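Local coordinates for NAD-dependent aldehyde dehydrogenase (Sinorhizobium meliloti, PDB 3U4J), which catalyses the NAD-dependent oxidation of aldehydes and assembles as a tetramer, at the interface of chains A and B and the interface of chains A and C. Numbering follows the deposited sequence. Chains: chain A/B/C, NAD-dependent aldehyde dehydrogenase.

Contact 1: the interface of chains A and B. Residues chain A 85, 89, 139-140; chain B 129, 133, 464-465.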
loop_
_atom_site.group_PDB
_atom_site.type_symbol
_atom_site.label_atom_id
_atom_site.label_comp_id
_atom_site.label_asym_id
_atom_site.label_seq_id
_atom_site.Cartn_x
_atom_site.Cartn_y
_atom_site.Cartn_z
ATOM N N ALA A 85 -12.114 11.047 10.699
ATOM C CA ALA A 85 -12.507 10.692 12.067
ATOM C C ALA A 85 -13.957 11.121 12.401
ATOM O O ALA A 85 -14.692 10.395 13.064
ATOM C CB ALA A 85 -11.522 11.332 13.080
ATOM N N ARG A 89 -16.993 8.423 13.242
ATOM C CA ARG A 89 -17.811 8.434 14.464
ATOM C C ARG A 89 -19.312 8.368 14.149
ATOM O O ARG A 89 -20.048 7.638 14.803
ATOM C CB ARG A 89 -17.498 9.653 15.336
ATOM C CG ARG A 89 -16.067 9.598 15.926
ATOM C CD ARG A 89 -15.634 10.833 16.764
ATOM N NE ARG A 89 -14.170 10.780 16.941
ATOM C CZ ARG A 89 -13.293 11.706 16.547
ATOM N NH1 ARG A 89 -13.696 12.846 15.977
ATOM N NH2 ARG A 89 -11.984 11.490 16.745
ATOM N N ARG A 139 -11.461 6.637 8.137
ATOM C CA ARG A 139 -10.562 7.666 8.675
ATOM C C ARG A 139 -9.082 7.502 8.264
ATOM O O ARG A 139 -8.287 8.435 8.389
ATOM C CB ARG A 139 -10.740 7.790 10.193
ATOM C CG ARG A 139 -10.230 6.618 11.013
ATOM C CD ARG A 139 -10.561 6.880 12.472
ATOM N NE ARG A 139 -9.773 7.982 13.008
ATOM C CZ ARG A 139 -9.791 8.334 14.286
ATOM N NH1 ARG A 139 -10.590 7.686 15.132
ATOM N NH2 ARG A 139 -9.017 9.321 14.719
ATOM N N ALA A 140 -8.731 6.343 7.730
ATOM C CA ALA A 140 -7.328 6.080 7.389
ATOM C C ALA A 140 -7.013 6.145 5.882
ATOM O O ALA A 140 -5.929 5.752 5.465
ATOM C CB ALA A 140 -6.911 4.738 7.946
ATOM N N ASP B 129 -9.842 7.733 21.584
ATOM C CA ASP B 129 -9.728 7.848 20.141
ATOM C C ASP B 129 -8.562 7.020 19.587
ATOM O O ASP B 129 -8.677 6.457 18.496
ATOM C CB ASP B 129 -9.594 9.314 19.690
ATOM C CG ASP B 129 -9.771 9.468 18.164
ATOM O OD1 ASP B 129 -10.780 8.971 17.607
ATOM O OD2 ASP B 129 -8.894 10.057 17.520
ATOM N N TYR B 133 -9.144 4.217 16.834
ATOM C CA TYR B 133 -8.393 4.193 15.578
ATOM C C TYR B 133 -7.729 2.814 15.376
ATOM O O TYR B 133 -7.857 2.164 14.329
ATOM C CB TYR B 133 -7.336 5.318 15.514
ATOM C CG TYR B 133 -6.446 5.129 14.303
ATOM C CD1 TYR B 133 -6.800 5.666 13.047
ATOM C CD2 TYR B 133 -5.278 4.369 14.390
ATOM C CE1 TYR B 133 -6.001 5.462 11.940
ATOM C CE2 TYR B 133 -4.473 4.144 13.275
ATOM C CZ TYR B 133 -4.843 4.688 12.058
ATOM O OH TYR B 133 -4.038 4.449 10.973
ATOM N N PRO B 464 -4.006 10.205 15.505
ATOM C CA PRO B 464 -3.686 8.775 15.451
ATOM C C PRO B 464 -3.322 8.332 14.026
ATOM O O PRO B 464 -2.621 7.330 13.861
ATOM C CB PRO B 464 -4.998 8.111 15.882
ATOM C CG PRO B 464 -5.697 9.132 16.676
ATOM C CD PRO B 464 -5.361 10.453 16.007
ATOM N N GLU B 465 -3.763 9.086 13.008
ATOM C CA GLU B 465 -3.625 8.647 11.599
ATOM C C GLU B 465 -2.182 8.618 11.087
ATOM O O GLU B 465 -1.858 7.862 10.169
ATOM C CB GLU B 465 -4.513 9.506 10.659
ATOM C CG GLU B 465 -6.007 9.182 10.729
ATOM C CD GLU B 465 -6.757 9.939 11.860
ATOM O OE1 GLU B 465 -8.003 9.888 11.898
ATOM O OE2 GLU B 465 -6.108 10.583 12.713
HETATM O O HOH W 1 -13.232 8.305 18.387
HETATM O O HOH W 2 -9.255 12.083 10.594
#
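A charged cluster on the two-fold A–B interface joins two subunits of the tetramer: A:Arg139 and A:Arg89 meet the carboxylates of B:Asp129 and B:Glu465. A:Arg139 meets B:Asp129 tip to tip. NH1 of A:Arg139 bonds B:Asp129 OD1 at 2.8 Å, and its NH2 bonds OD2 of the same aspartate at 2.9 Å. Both nitrogens come in on the syn sides of the carboxylate, and the two planes are 26° apart. The same guanidinium takes B:Glu465 side-on. A:Arg139 NE and NH2 both bond B:Glu465 OE1, NE at 2.8 Å, and they approach from one face of the carboxylate. The bend of the A:Arg139 chain at chi3 (-69°) turns its guanidinium so that both acids lie at its edge. A:Ala85 CB sits over one face of that group, offset toward the rim. B:Tyr133 CB lies over the centre of the other face. A:Arg89 NH2 gives a second salt bridge to B:Asp129 OD1, at 2.9 Å. It reaches this oxygen from the face opposite A:Arg139 NH1. Water 1 links A:Arg89 NE to OD1, and water 2 links the backbone N of A:Ala85 to B:Glu465 OE1. The site holds the 139-140 loop and helix 84-100 of A against helix 117-138 and the 464-465 loop of B.

Contact 2: the interface of chains A and B. Residues chain A 439-440, 443-444; chain B 496-498.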
loop_
_atom_site.group_PDB
_atom_site.type_symbol
_atom_site.label_atom_id
_atom_site.label_comp_id
_atom_site.label_asym_id
_atom_site.label_seq_id
_atom_site.Cartn_x
_atom_site.Cartn_y
_atom_site.Cartn_z
ATOM N N LEU A 439 -3.196 -29.344 -2.627
ATOM C CA LEU A 439 -2.648 -27.989 -2.764
ATOM C C LEU A 439 -2.628 -27.469 -4.211
ATOM O O LEU A 439 -3.107 -26.375 -4.499
ATOM C CB LEU A 439 -1.233 -27.913 -2.193
ATOM C CG LEU A 439 -0.507 -26.557 -2.279
ATOM C CD1 LEU A 439 -0.984 -25.613 -1.209
ATOM C CD2 LEU A 439 0.994 -26.805 -2.097
ATOM N N GLU A 440 -2.042 -28.244 -5.111
ATOM C CA GLU A 440 -1.878 -27.826 -6.494
ATOM C C GLU A 440 -3.220 -27.663 -7.178
ATOM O O GLU A 440 -3.471 -26.647 -7.826
ATOM C CB GLU A 440 -1.043 -28.849 -7.293
ATOM C CG GLU A 440 -0.715 -28.356 -8.719
ATOM C CD GLU A 440 0.072 -29.369 -9.554
ATOM O OE1 GLU A 440 0.299 -30.510 -9.087
ATOM O OE2 GLU A 440 0.465 -29.017 -10.684
ATOM N N LEU A 443 -5.396 -24.531 -5.653
ATOM C CA LEU A 443 -4.855 -23.212 -6.015
ATOM C C LEU A 443 -4.700 -22.974 -7.521
ATOM O O LEU A 443 -4.996 -21.860 -7.997
ATOM C CB LEU A 443 -3.548 -22.901 -5.251
ATOM C CG LEU A 443 -3.802 -22.648 -3.750
ATOM C CD1 LEU A 443 -2.496 -22.599 -2.986
ATOM C CD2 LEU A 443 -4.594 -21.338 -3.528
ATOM N N GLN A 444 -4.229 -23.978 -8.279
ATOM C CA GLN A 444 -4.123 -23.791 -9.734
ATOM C C GLN A 444 -5.492 -23.679 -10.401
ATOM O O GLN A 444 -5.662 -22.893 -11.329
ATOM C CB GLN A 444 -3.262 -24.848 -10.425
ATOM C CG GLN A 444 -1.791 -24.824 -10.012
ATOM C CD GLN A 444 -0.949 -23.693 -10.635
ATOM O OE1 GLN A 444 0.199 -23.935 -11.044
ATOM N NE2 GLN A 444 -1.492 -22.460 -10.684
ATOM N N VAL B 496 5.796 -20.521 -2.725
ATOM C CA VAL B 496 4.971 -21.731 -2.781
ATOM C C VAL B 496 5.100 -22.303 -4.176
ATOM O O VAL B 496 4.711 -21.655 -5.143
ATOM C CB VAL B 496 3.456 -21.423 -2.519
ATOM C CG1 VAL B 496 2.598 -22.702 -2.609
ATOM C CG2 VAL B 496 3.256 -20.700 -1.190
ATOM N N THR B 497 5.689 -23.493 -4.281
ATOM C CA THR B 497 5.665 -24.237 -5.518
ATOM C C THR B 497 4.477 -25.159 -5.484
ATOM O O THR B 497 4.293 -25.947 -4.543
ATOM C CB THR B 497 6.959 -25.038 -5.750
ATOM O OG1 THR B 497 8.001 -24.103 -6.028
ATOM C CG2 THR B 497 6.835 -25.970 -6.973
ATOM N N LEU B 498 3.675 -25.021 -6.526
ATOM C CA LEU B 498 2.532 -25.852 -6.739
ATOM C C LEU B 498 3.022 -26.908 -7.715
ATOM O O LEU B 498 3.355 -26.601 -8.887
ATOM C CB LEU B 498 1.385 -25.033 -7.336
ATOM C CG LEU B 498 0.940 -23.832 -6.501
ATOM C CD1 LEU B 498 0.070 -22.935 -7.325
ATOM C CD2 LEU B 498 0.218 -24.247 -5.218
HETATM O O HOH W 3 1.651 -26.372 -10.943
#
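B:Leu498 is the apolar centre, set against one flank of helix 439-448 of chain A. The CD2 methyl of B:Leu498 touches A:Leu439 CG at 3.8 Å and A:Leu443 CD1 at 3.9 Å. Both of these leucines cross the B:Leu498 side chain at about a right angle. The two chain A residues lie one helical turn apart, and CD2 contacts both. CG of B:Leu498 stands anti to the carbonyl carbon (chi1 -58°), and the branch sends its other methyl toward A:Gln444. This methyl, B:Leu498 CD1, lies 3.5 Å from the amide carbon CD of A:Gln444. The glutamine is bent at chi2 (-77°), which turns the flat face of its amide to the leucine, so that the CD1 methyl stands over the amide carbon. Further out, CG of A:Glu440 packs loosely on the B:Leu498 backbone at its carbonyl carbon. B:Val496 and B:Thr497, at the end of strand 489-497, add little contact of their own. The polar rim is made through water 3. It joins the backbone O of B:Leu498, at 2.7 Å, to A:Gln444 OE1 at 2.8 Å and to the carboxylate OE2 of A:Glu440 at 2.9 Å. No direct polar bond crosses this patch. The site docks the stretch just after strand 489-497 of one subunit on a helix of its neighbour, and so adds a largely apolar hold to the A–B pair.

Contact 3: the interface of chains A and C. Residues chain A 290, 327, 330-331, 342; chain C 504-505.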
loop_
_atom_site.group_PDB
_atom_site.type_symbol
_atom_site.label_atom_id
_atom_site.label_comp_id
_atom_site.label_asym_id
_atom_site.label_seq_id
_atom_site.Cartn_x
_atom_site.Cartn_y
_atom_site.Cartn_z
ATOM N N ASP A 290 -22.726 -30.471 1.597
ATOM C CA ASP A 290 -23.399 -29.419 2.349
ATOM C C ASP A 290 -23.208 -28.064 1.656
ATOM O O ASP A 290 -24.149 -27.278 1.523
ATOM C CB ASP A 290 -22.845 -29.421 3.786
ATOM C CG ASP A 290 -23.412 -28.310 4.638
ATOM O OD1 ASP A 290 -22.755 -27.244 4.746
ATOM O OD2 ASP A 290 -24.521 -28.495 5.199
ATOM N N ILE A 327 -29.676 -34.232 1.874
ATOM C CA ILE A 327 -29.856 -32.904 2.477
ATOM C C ILE A 327 -31.089 -32.237 1.859
ATOM O O ILE A 327 -31.928 -31.683 2.571
ATOM C CB ILE A 327 -28.579 -32.008 2.343
ATOM C CG1 ILE A 327 -27.449 -32.567 3.231
ATOM C CG2 ILE A 327 -28.874 -30.585 2.756
ATOM C CD1 ILE A 327 -26.007 -32.115 2.840
ATOM N N LYS A 330 -34.511 -33.139 3.222
ATOM C CA LYS A 330 -34.762 -32.825 4.626
ATOM C C LYS A 330 -34.824 -31.325 4.897
ATOM O O LYS A 330 -35.540 -30.893 5.794
ATOM C CB LYS A 330 -33.675 -33.415 5.532
ATOM C CG LYS A 330 -33.598 -34.944 5.571
ATOM C CD LYS A 330 -32.297 -35.341 6.289
ATOM C CE LYS A 330 -32.375 -36.699 6.938
ATOM N NZ LYS A 330 -32.089 -37.805 5.995
ATOM N N VAL A 331 -34.055 -30.539 4.147
ATOM C CA VAL A 331 -33.938 -29.098 4.417
ATOM C C VAL A 331 -35.285 -28.345 4.465
ATOM O O VAL A 331 -36.121 -28.441 3.545
ATOM C CB VAL A 331 -32.920 -28.399 3.448
ATOM C CG1 VAL A 331 -33.409 -28.402 2.000
ATOM C CG2 VAL A 331 -32.642 -26.968 3.932
ATOM N N LYS A 342 -35.102 -22.697 6.406
ATOM C CA LYS A 342 -33.765 -22.455 5.854
ATOM C C LYS A 342 -33.856 -21.830 4.468
ATOM O O LYS A 342 -32.919 -21.194 4.010
ATOM C CB LYS A 342 -32.950 -23.769 5.779
ATOM C CG LYS A 342 -32.622 -24.408 7.138
ATOM C CD LYS A 342 -31.637 -23.584 7.991
ATOM C CE LYS A 342 -30.195 -23.669 7.488
ATOM N NZ LYS A 342 -29.835 -25.100 7.205
ATOM N N TRP C 504 -23.781 -25.799 6.777
ATOM C CA TRP C 504 -25.006 -25.017 6.685
ATOM C C TRP C 504 -26.176 -25.842 7.214
ATOM O O TRP C 504 -26.961 -25.363 8.027
ATOM C CB TRP C 504 -25.254 -24.629 5.225
ATOM C CG TRP C 504 -26.501 -23.829 4.948
ATOM C CD1 TRP C 504 -26.791 -22.575 5.401
ATOM C CD2 TRP C 504 -27.593 -24.205 4.081
ATOM N NE1 TRP C 504 -28.006 -22.157 4.894
ATOM C CE2 TRP C 504 -28.517 -23.143 4.086
ATOM C CE3 TRP C 504 -27.878 -25.346 3.323
ATOM C CZ2 TRP C 504 -29.697 -23.173 3.345
ATOM C CZ3 TRP C 504 -29.061 -25.383 2.583
ATOM C CH2 TRP C 504 -29.952 -24.298 2.601
ATOM N N PHE C 505 -26.272 -27.088 6.768
ATOM C CA PHE C 505 -27.349 -27.973 7.201
ATOM C C PHE C 505 -26.954 -28.731 8.462
ATOM O O PHE C 505 -26.025 -29.545 8.441
ATOM C CB PHE C 505 -27.722 -28.951 6.088
ATOM C CG PHE C 505 -28.800 -29.935 6.478
ATOM C CD1 PHE C 505 -30.135 -29.544 6.531
ATOM C CD2 PHE C 505 -28.470 -31.263 6.785
ATOM C CE1 PHE C 505 -31.131 -30.456 6.880
ATOM C CE2 PHE C 505 -29.459 -32.187 7.126
ATOM C CZ PHE C 505 -30.789 -31.786 7.177
#
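C:Phe505 lies against A:Ile327, A:Lys330 and A:Val331, which form the apolar centre. CG2 of A:Ile327 meets the C:Phe505 ring at CG, 3.8 Å away, the two side chains running past each other in opposite directions. At the far end of the ring, CZ of C:Phe505 touches CB of A:Lys330 at 3.7 Å. CE1 lies beside the backbone CA of A:Val331. The valine also turns CG2, anti to its backbone N, toward the C:Trp504 ring, and meets the rim atom CH2 at 4.0 Å. A:Lys342 comes over the indole face. Its CE sits over the five-membered ring, and its NZ is 4.1 Å from the centroid of the six-membered ring, a cation-pi contact. Bends at chi2, chi3 and chi4 fold the lysine back over the ring. NZ of A:Lys342 also bonds the backbone O of C:Trp504 at 3.0 Å, from above the carbonyl plane. At the polar rim the A:Asp290 carboxylate takes two successive backbone N-H groups. A:Asp290 OD1 accepts from C:Trp504 N and OD2 from C:Phe505 N, both at 2.7 Å and both by the syn lone pair. An alanine here would probably leave these two amides without their acceptor and free the chain C tail to shift. The site lies where the C-terminal tail of C crosses A, between helix 285-297, the end of helix 317-330 and the loop holding A:Lys342.

Contact 4: the interface of chains A and C. Residues chain A 466-467, 483; chain C 144, 157, 491.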
loop_
_atom_site.group_PDB
_atom_site.type_symbol
_atom_site.label_atom_id
_atom_site.label_comp_id
_atom_site.label_asym_id
_atom_site.label_seq_id
_atom_site.Cartn_x
_atom_site.Cartn_y
_atom_site.Cartn_z
ATOM N N LEU A 466 -12.292 -8.307 2.457
ATOM C CA LEU A 466 -11.910 -8.615 1.087
ATOM C C LEU A 466 -12.825 -7.973 0.040
ATOM O O LEU A 466 -14.042 -7.857 0.288
ATOM C CB LEU A 466 -11.901 -10.142 0.866
ATOM C CG LEU A 466 -10.560 -10.814 1.159
ATOM C CD1 LEU A 466 -10.368 -10.976 2.678
ATOM C CD2 LEU A 466 -10.468 -12.200 0.452
ATOM N N PRO A 467 -12.256 -7.604 -1.141
ATOM C CA PRO A 467 -12.996 -6.987 -2.260
ATOM C C PRO A 467 -13.909 -7.977 -2.971
ATOM O O PRO A 467 -13.638 -9.190 -2.988
ATOM C CB PRO A 467 -11.902 -6.589 -3.247
ATOM C CG PRO A 467 -10.757 -7.580 -2.929
ATOM C CD PRO A 467 -10.811 -7.722 -1.445
ATOM N N TYR A 483 -10.882 -1.684 -1.415
ATOM C CA TYR A 483 -11.144 -1.427 -2.833
ATOM C C TYR A 483 -12.349 -0.520 -3.049
ATOM O O TYR A 483 -12.322 0.351 -3.948
ATOM C CB TYR A 483 -11.324 -2.745 -3.611
ATOM C CG TYR A 483 -9.985 -3.467 -3.835
ATOM C CD1 TYR A 483 -9.381 -3.484 -5.097
ATOM C CD2 TYR A 483 -9.326 -4.110 -2.777
ATOM C CE1 TYR A 483 -8.144 -4.112 -5.290
ATOM C CE2 TYR A 483 -8.094 -4.767 -2.971
ATOM C CZ TYR A 483 -7.517 -4.767 -4.219
ATOM O OH TYR A 483 -6.298 -5.399 -4.416
ATOM N N GLN C 144 -2.950 -8.837 -2.118
ATOM C CA GLN C 144 -2.896 -8.870 -0.651
ATOM C C GLN C 144 -3.165 -10.249 -0.079
ATOM O O GLN C 144 -3.864 -11.063 -0.708
ATOM C CB GLN C 144 -3.878 -7.860 -0.041
ATOM C CG GLN C 144 -3.548 -6.395 -0.419
ATOM C CD GLN C 144 -4.092 -6.029 -1.784
ATOM O OE1 GLN C 144 -5.218 -6.393 -2.111
ATOM N NE2 GLN C 144 -3.295 -5.312 -2.594
ATOM N N VAL C 157 -6.013 -11.943 -2.248
ATOM C CA VAL C 157 -6.475 -11.103 -3.335
ATOM C C VAL C 157 -5.376 -11.206 -4.378
ATOM O O VAL C 157 -4.228 -10.806 -4.137
ATOM C CB VAL C 157 -6.748 -9.640 -2.886
ATOM C CG1 VAL C 157 -7.227 -8.822 -4.057
ATOM C CG2 VAL C 157 -7.752 -9.588 -1.724
ATOM N N PHE C 491 -8.851 -7.968 -10.104
ATOM C CA PHE C 491 -8.546 -8.450 -8.766
ATOM C C PHE C 491 -9.515 -9.543 -8.367
ATOM O O PHE C 491 -10.746 -9.421 -8.533
ATOM C CB PHE C 491 -8.554 -7.295 -7.789
ATOM C CG PHE C 491 -7.504 -6.247 -8.106
ATOM C CD1 PHE C 491 -6.197 -6.404 -7.670
ATOM C CD2 PHE C 491 -7.821 -5.133 -8.875
ATOM C CE1 PHE C 491 -5.216 -5.442 -7.956
ATOM C CE2 PHE C 491 -6.848 -4.162 -9.171
ATOM C CZ PHE C 491 -5.541 -4.338 -8.713
#
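A:Tyr483 reaches across to C:Gln144, C:Val157 and C:Phe491 in this A–C contact of the aldehyde dehydrogenase tetramer. The tyrosine opens helix 483-487 of chain A, and these partners stand on strands 143-146, 153-161 and 489-497 of chain C. The hydrogen bond runs from the phenol OH of A:Tyr483 to the amide oxygen OE1 of C:Gln144, at 2.7 Å. The hydroxyl lies in the carbonyl plane, on a lone pair, with an angle of 119° at the oxygen. The two side chains meet tip to tip, and OE1 lies at the edge of the tyrosine ring. C:Gln144 is bent at chi2 (82°), which brings OE1 to the phenol. The aromatic contact is edge-to-face. The A:Tyr483 edge points at the C:Phe491 face, with A:Tyr483 CE1 3.6 Å from C:Phe491 CG and the planes 60° apart. The phenol oxygen OH of A:Tyr483 is also near the phenylalanine rim, 3.4 Å from C:Phe491 CD1. The apolar contacts centre on C:Val157. The CG1 methyl of C:Val157 packs beside the phenol end of A:Tyr483, 4.1 Å from its ring carbon CZ. The CG2 methyl of C:Val157 meets CD of A:Pro467 tip to tip, at 3.6 Å. A valine in place of A:Tyr483 would probably leave the C:Gln144 amide oxygen without its donor and open a gap over the C:Phe491 ring.

Contacts 1 and 2 belong to the A–B interface, and contacts 3 and 4 to the A–C interface. Measured between centres of C-alpha atoms, contacts 2 and 4 are about 20 Å apart, contacts 1 and 4 about 22 Å, and contacts 1 and 3 about 43 Å. Strand 489-497 serves both interfaces: contact 2 uses its end in B, contact 4 its C:Phe491. The 464-467 stretch is likewise shared, by B in contact 1 and by A in contact 4. Each interface is two-fold symmetric, so every contact has a twin. The C-terminal region therefore helps tie each subunit to more than one neighbour in the tetramer.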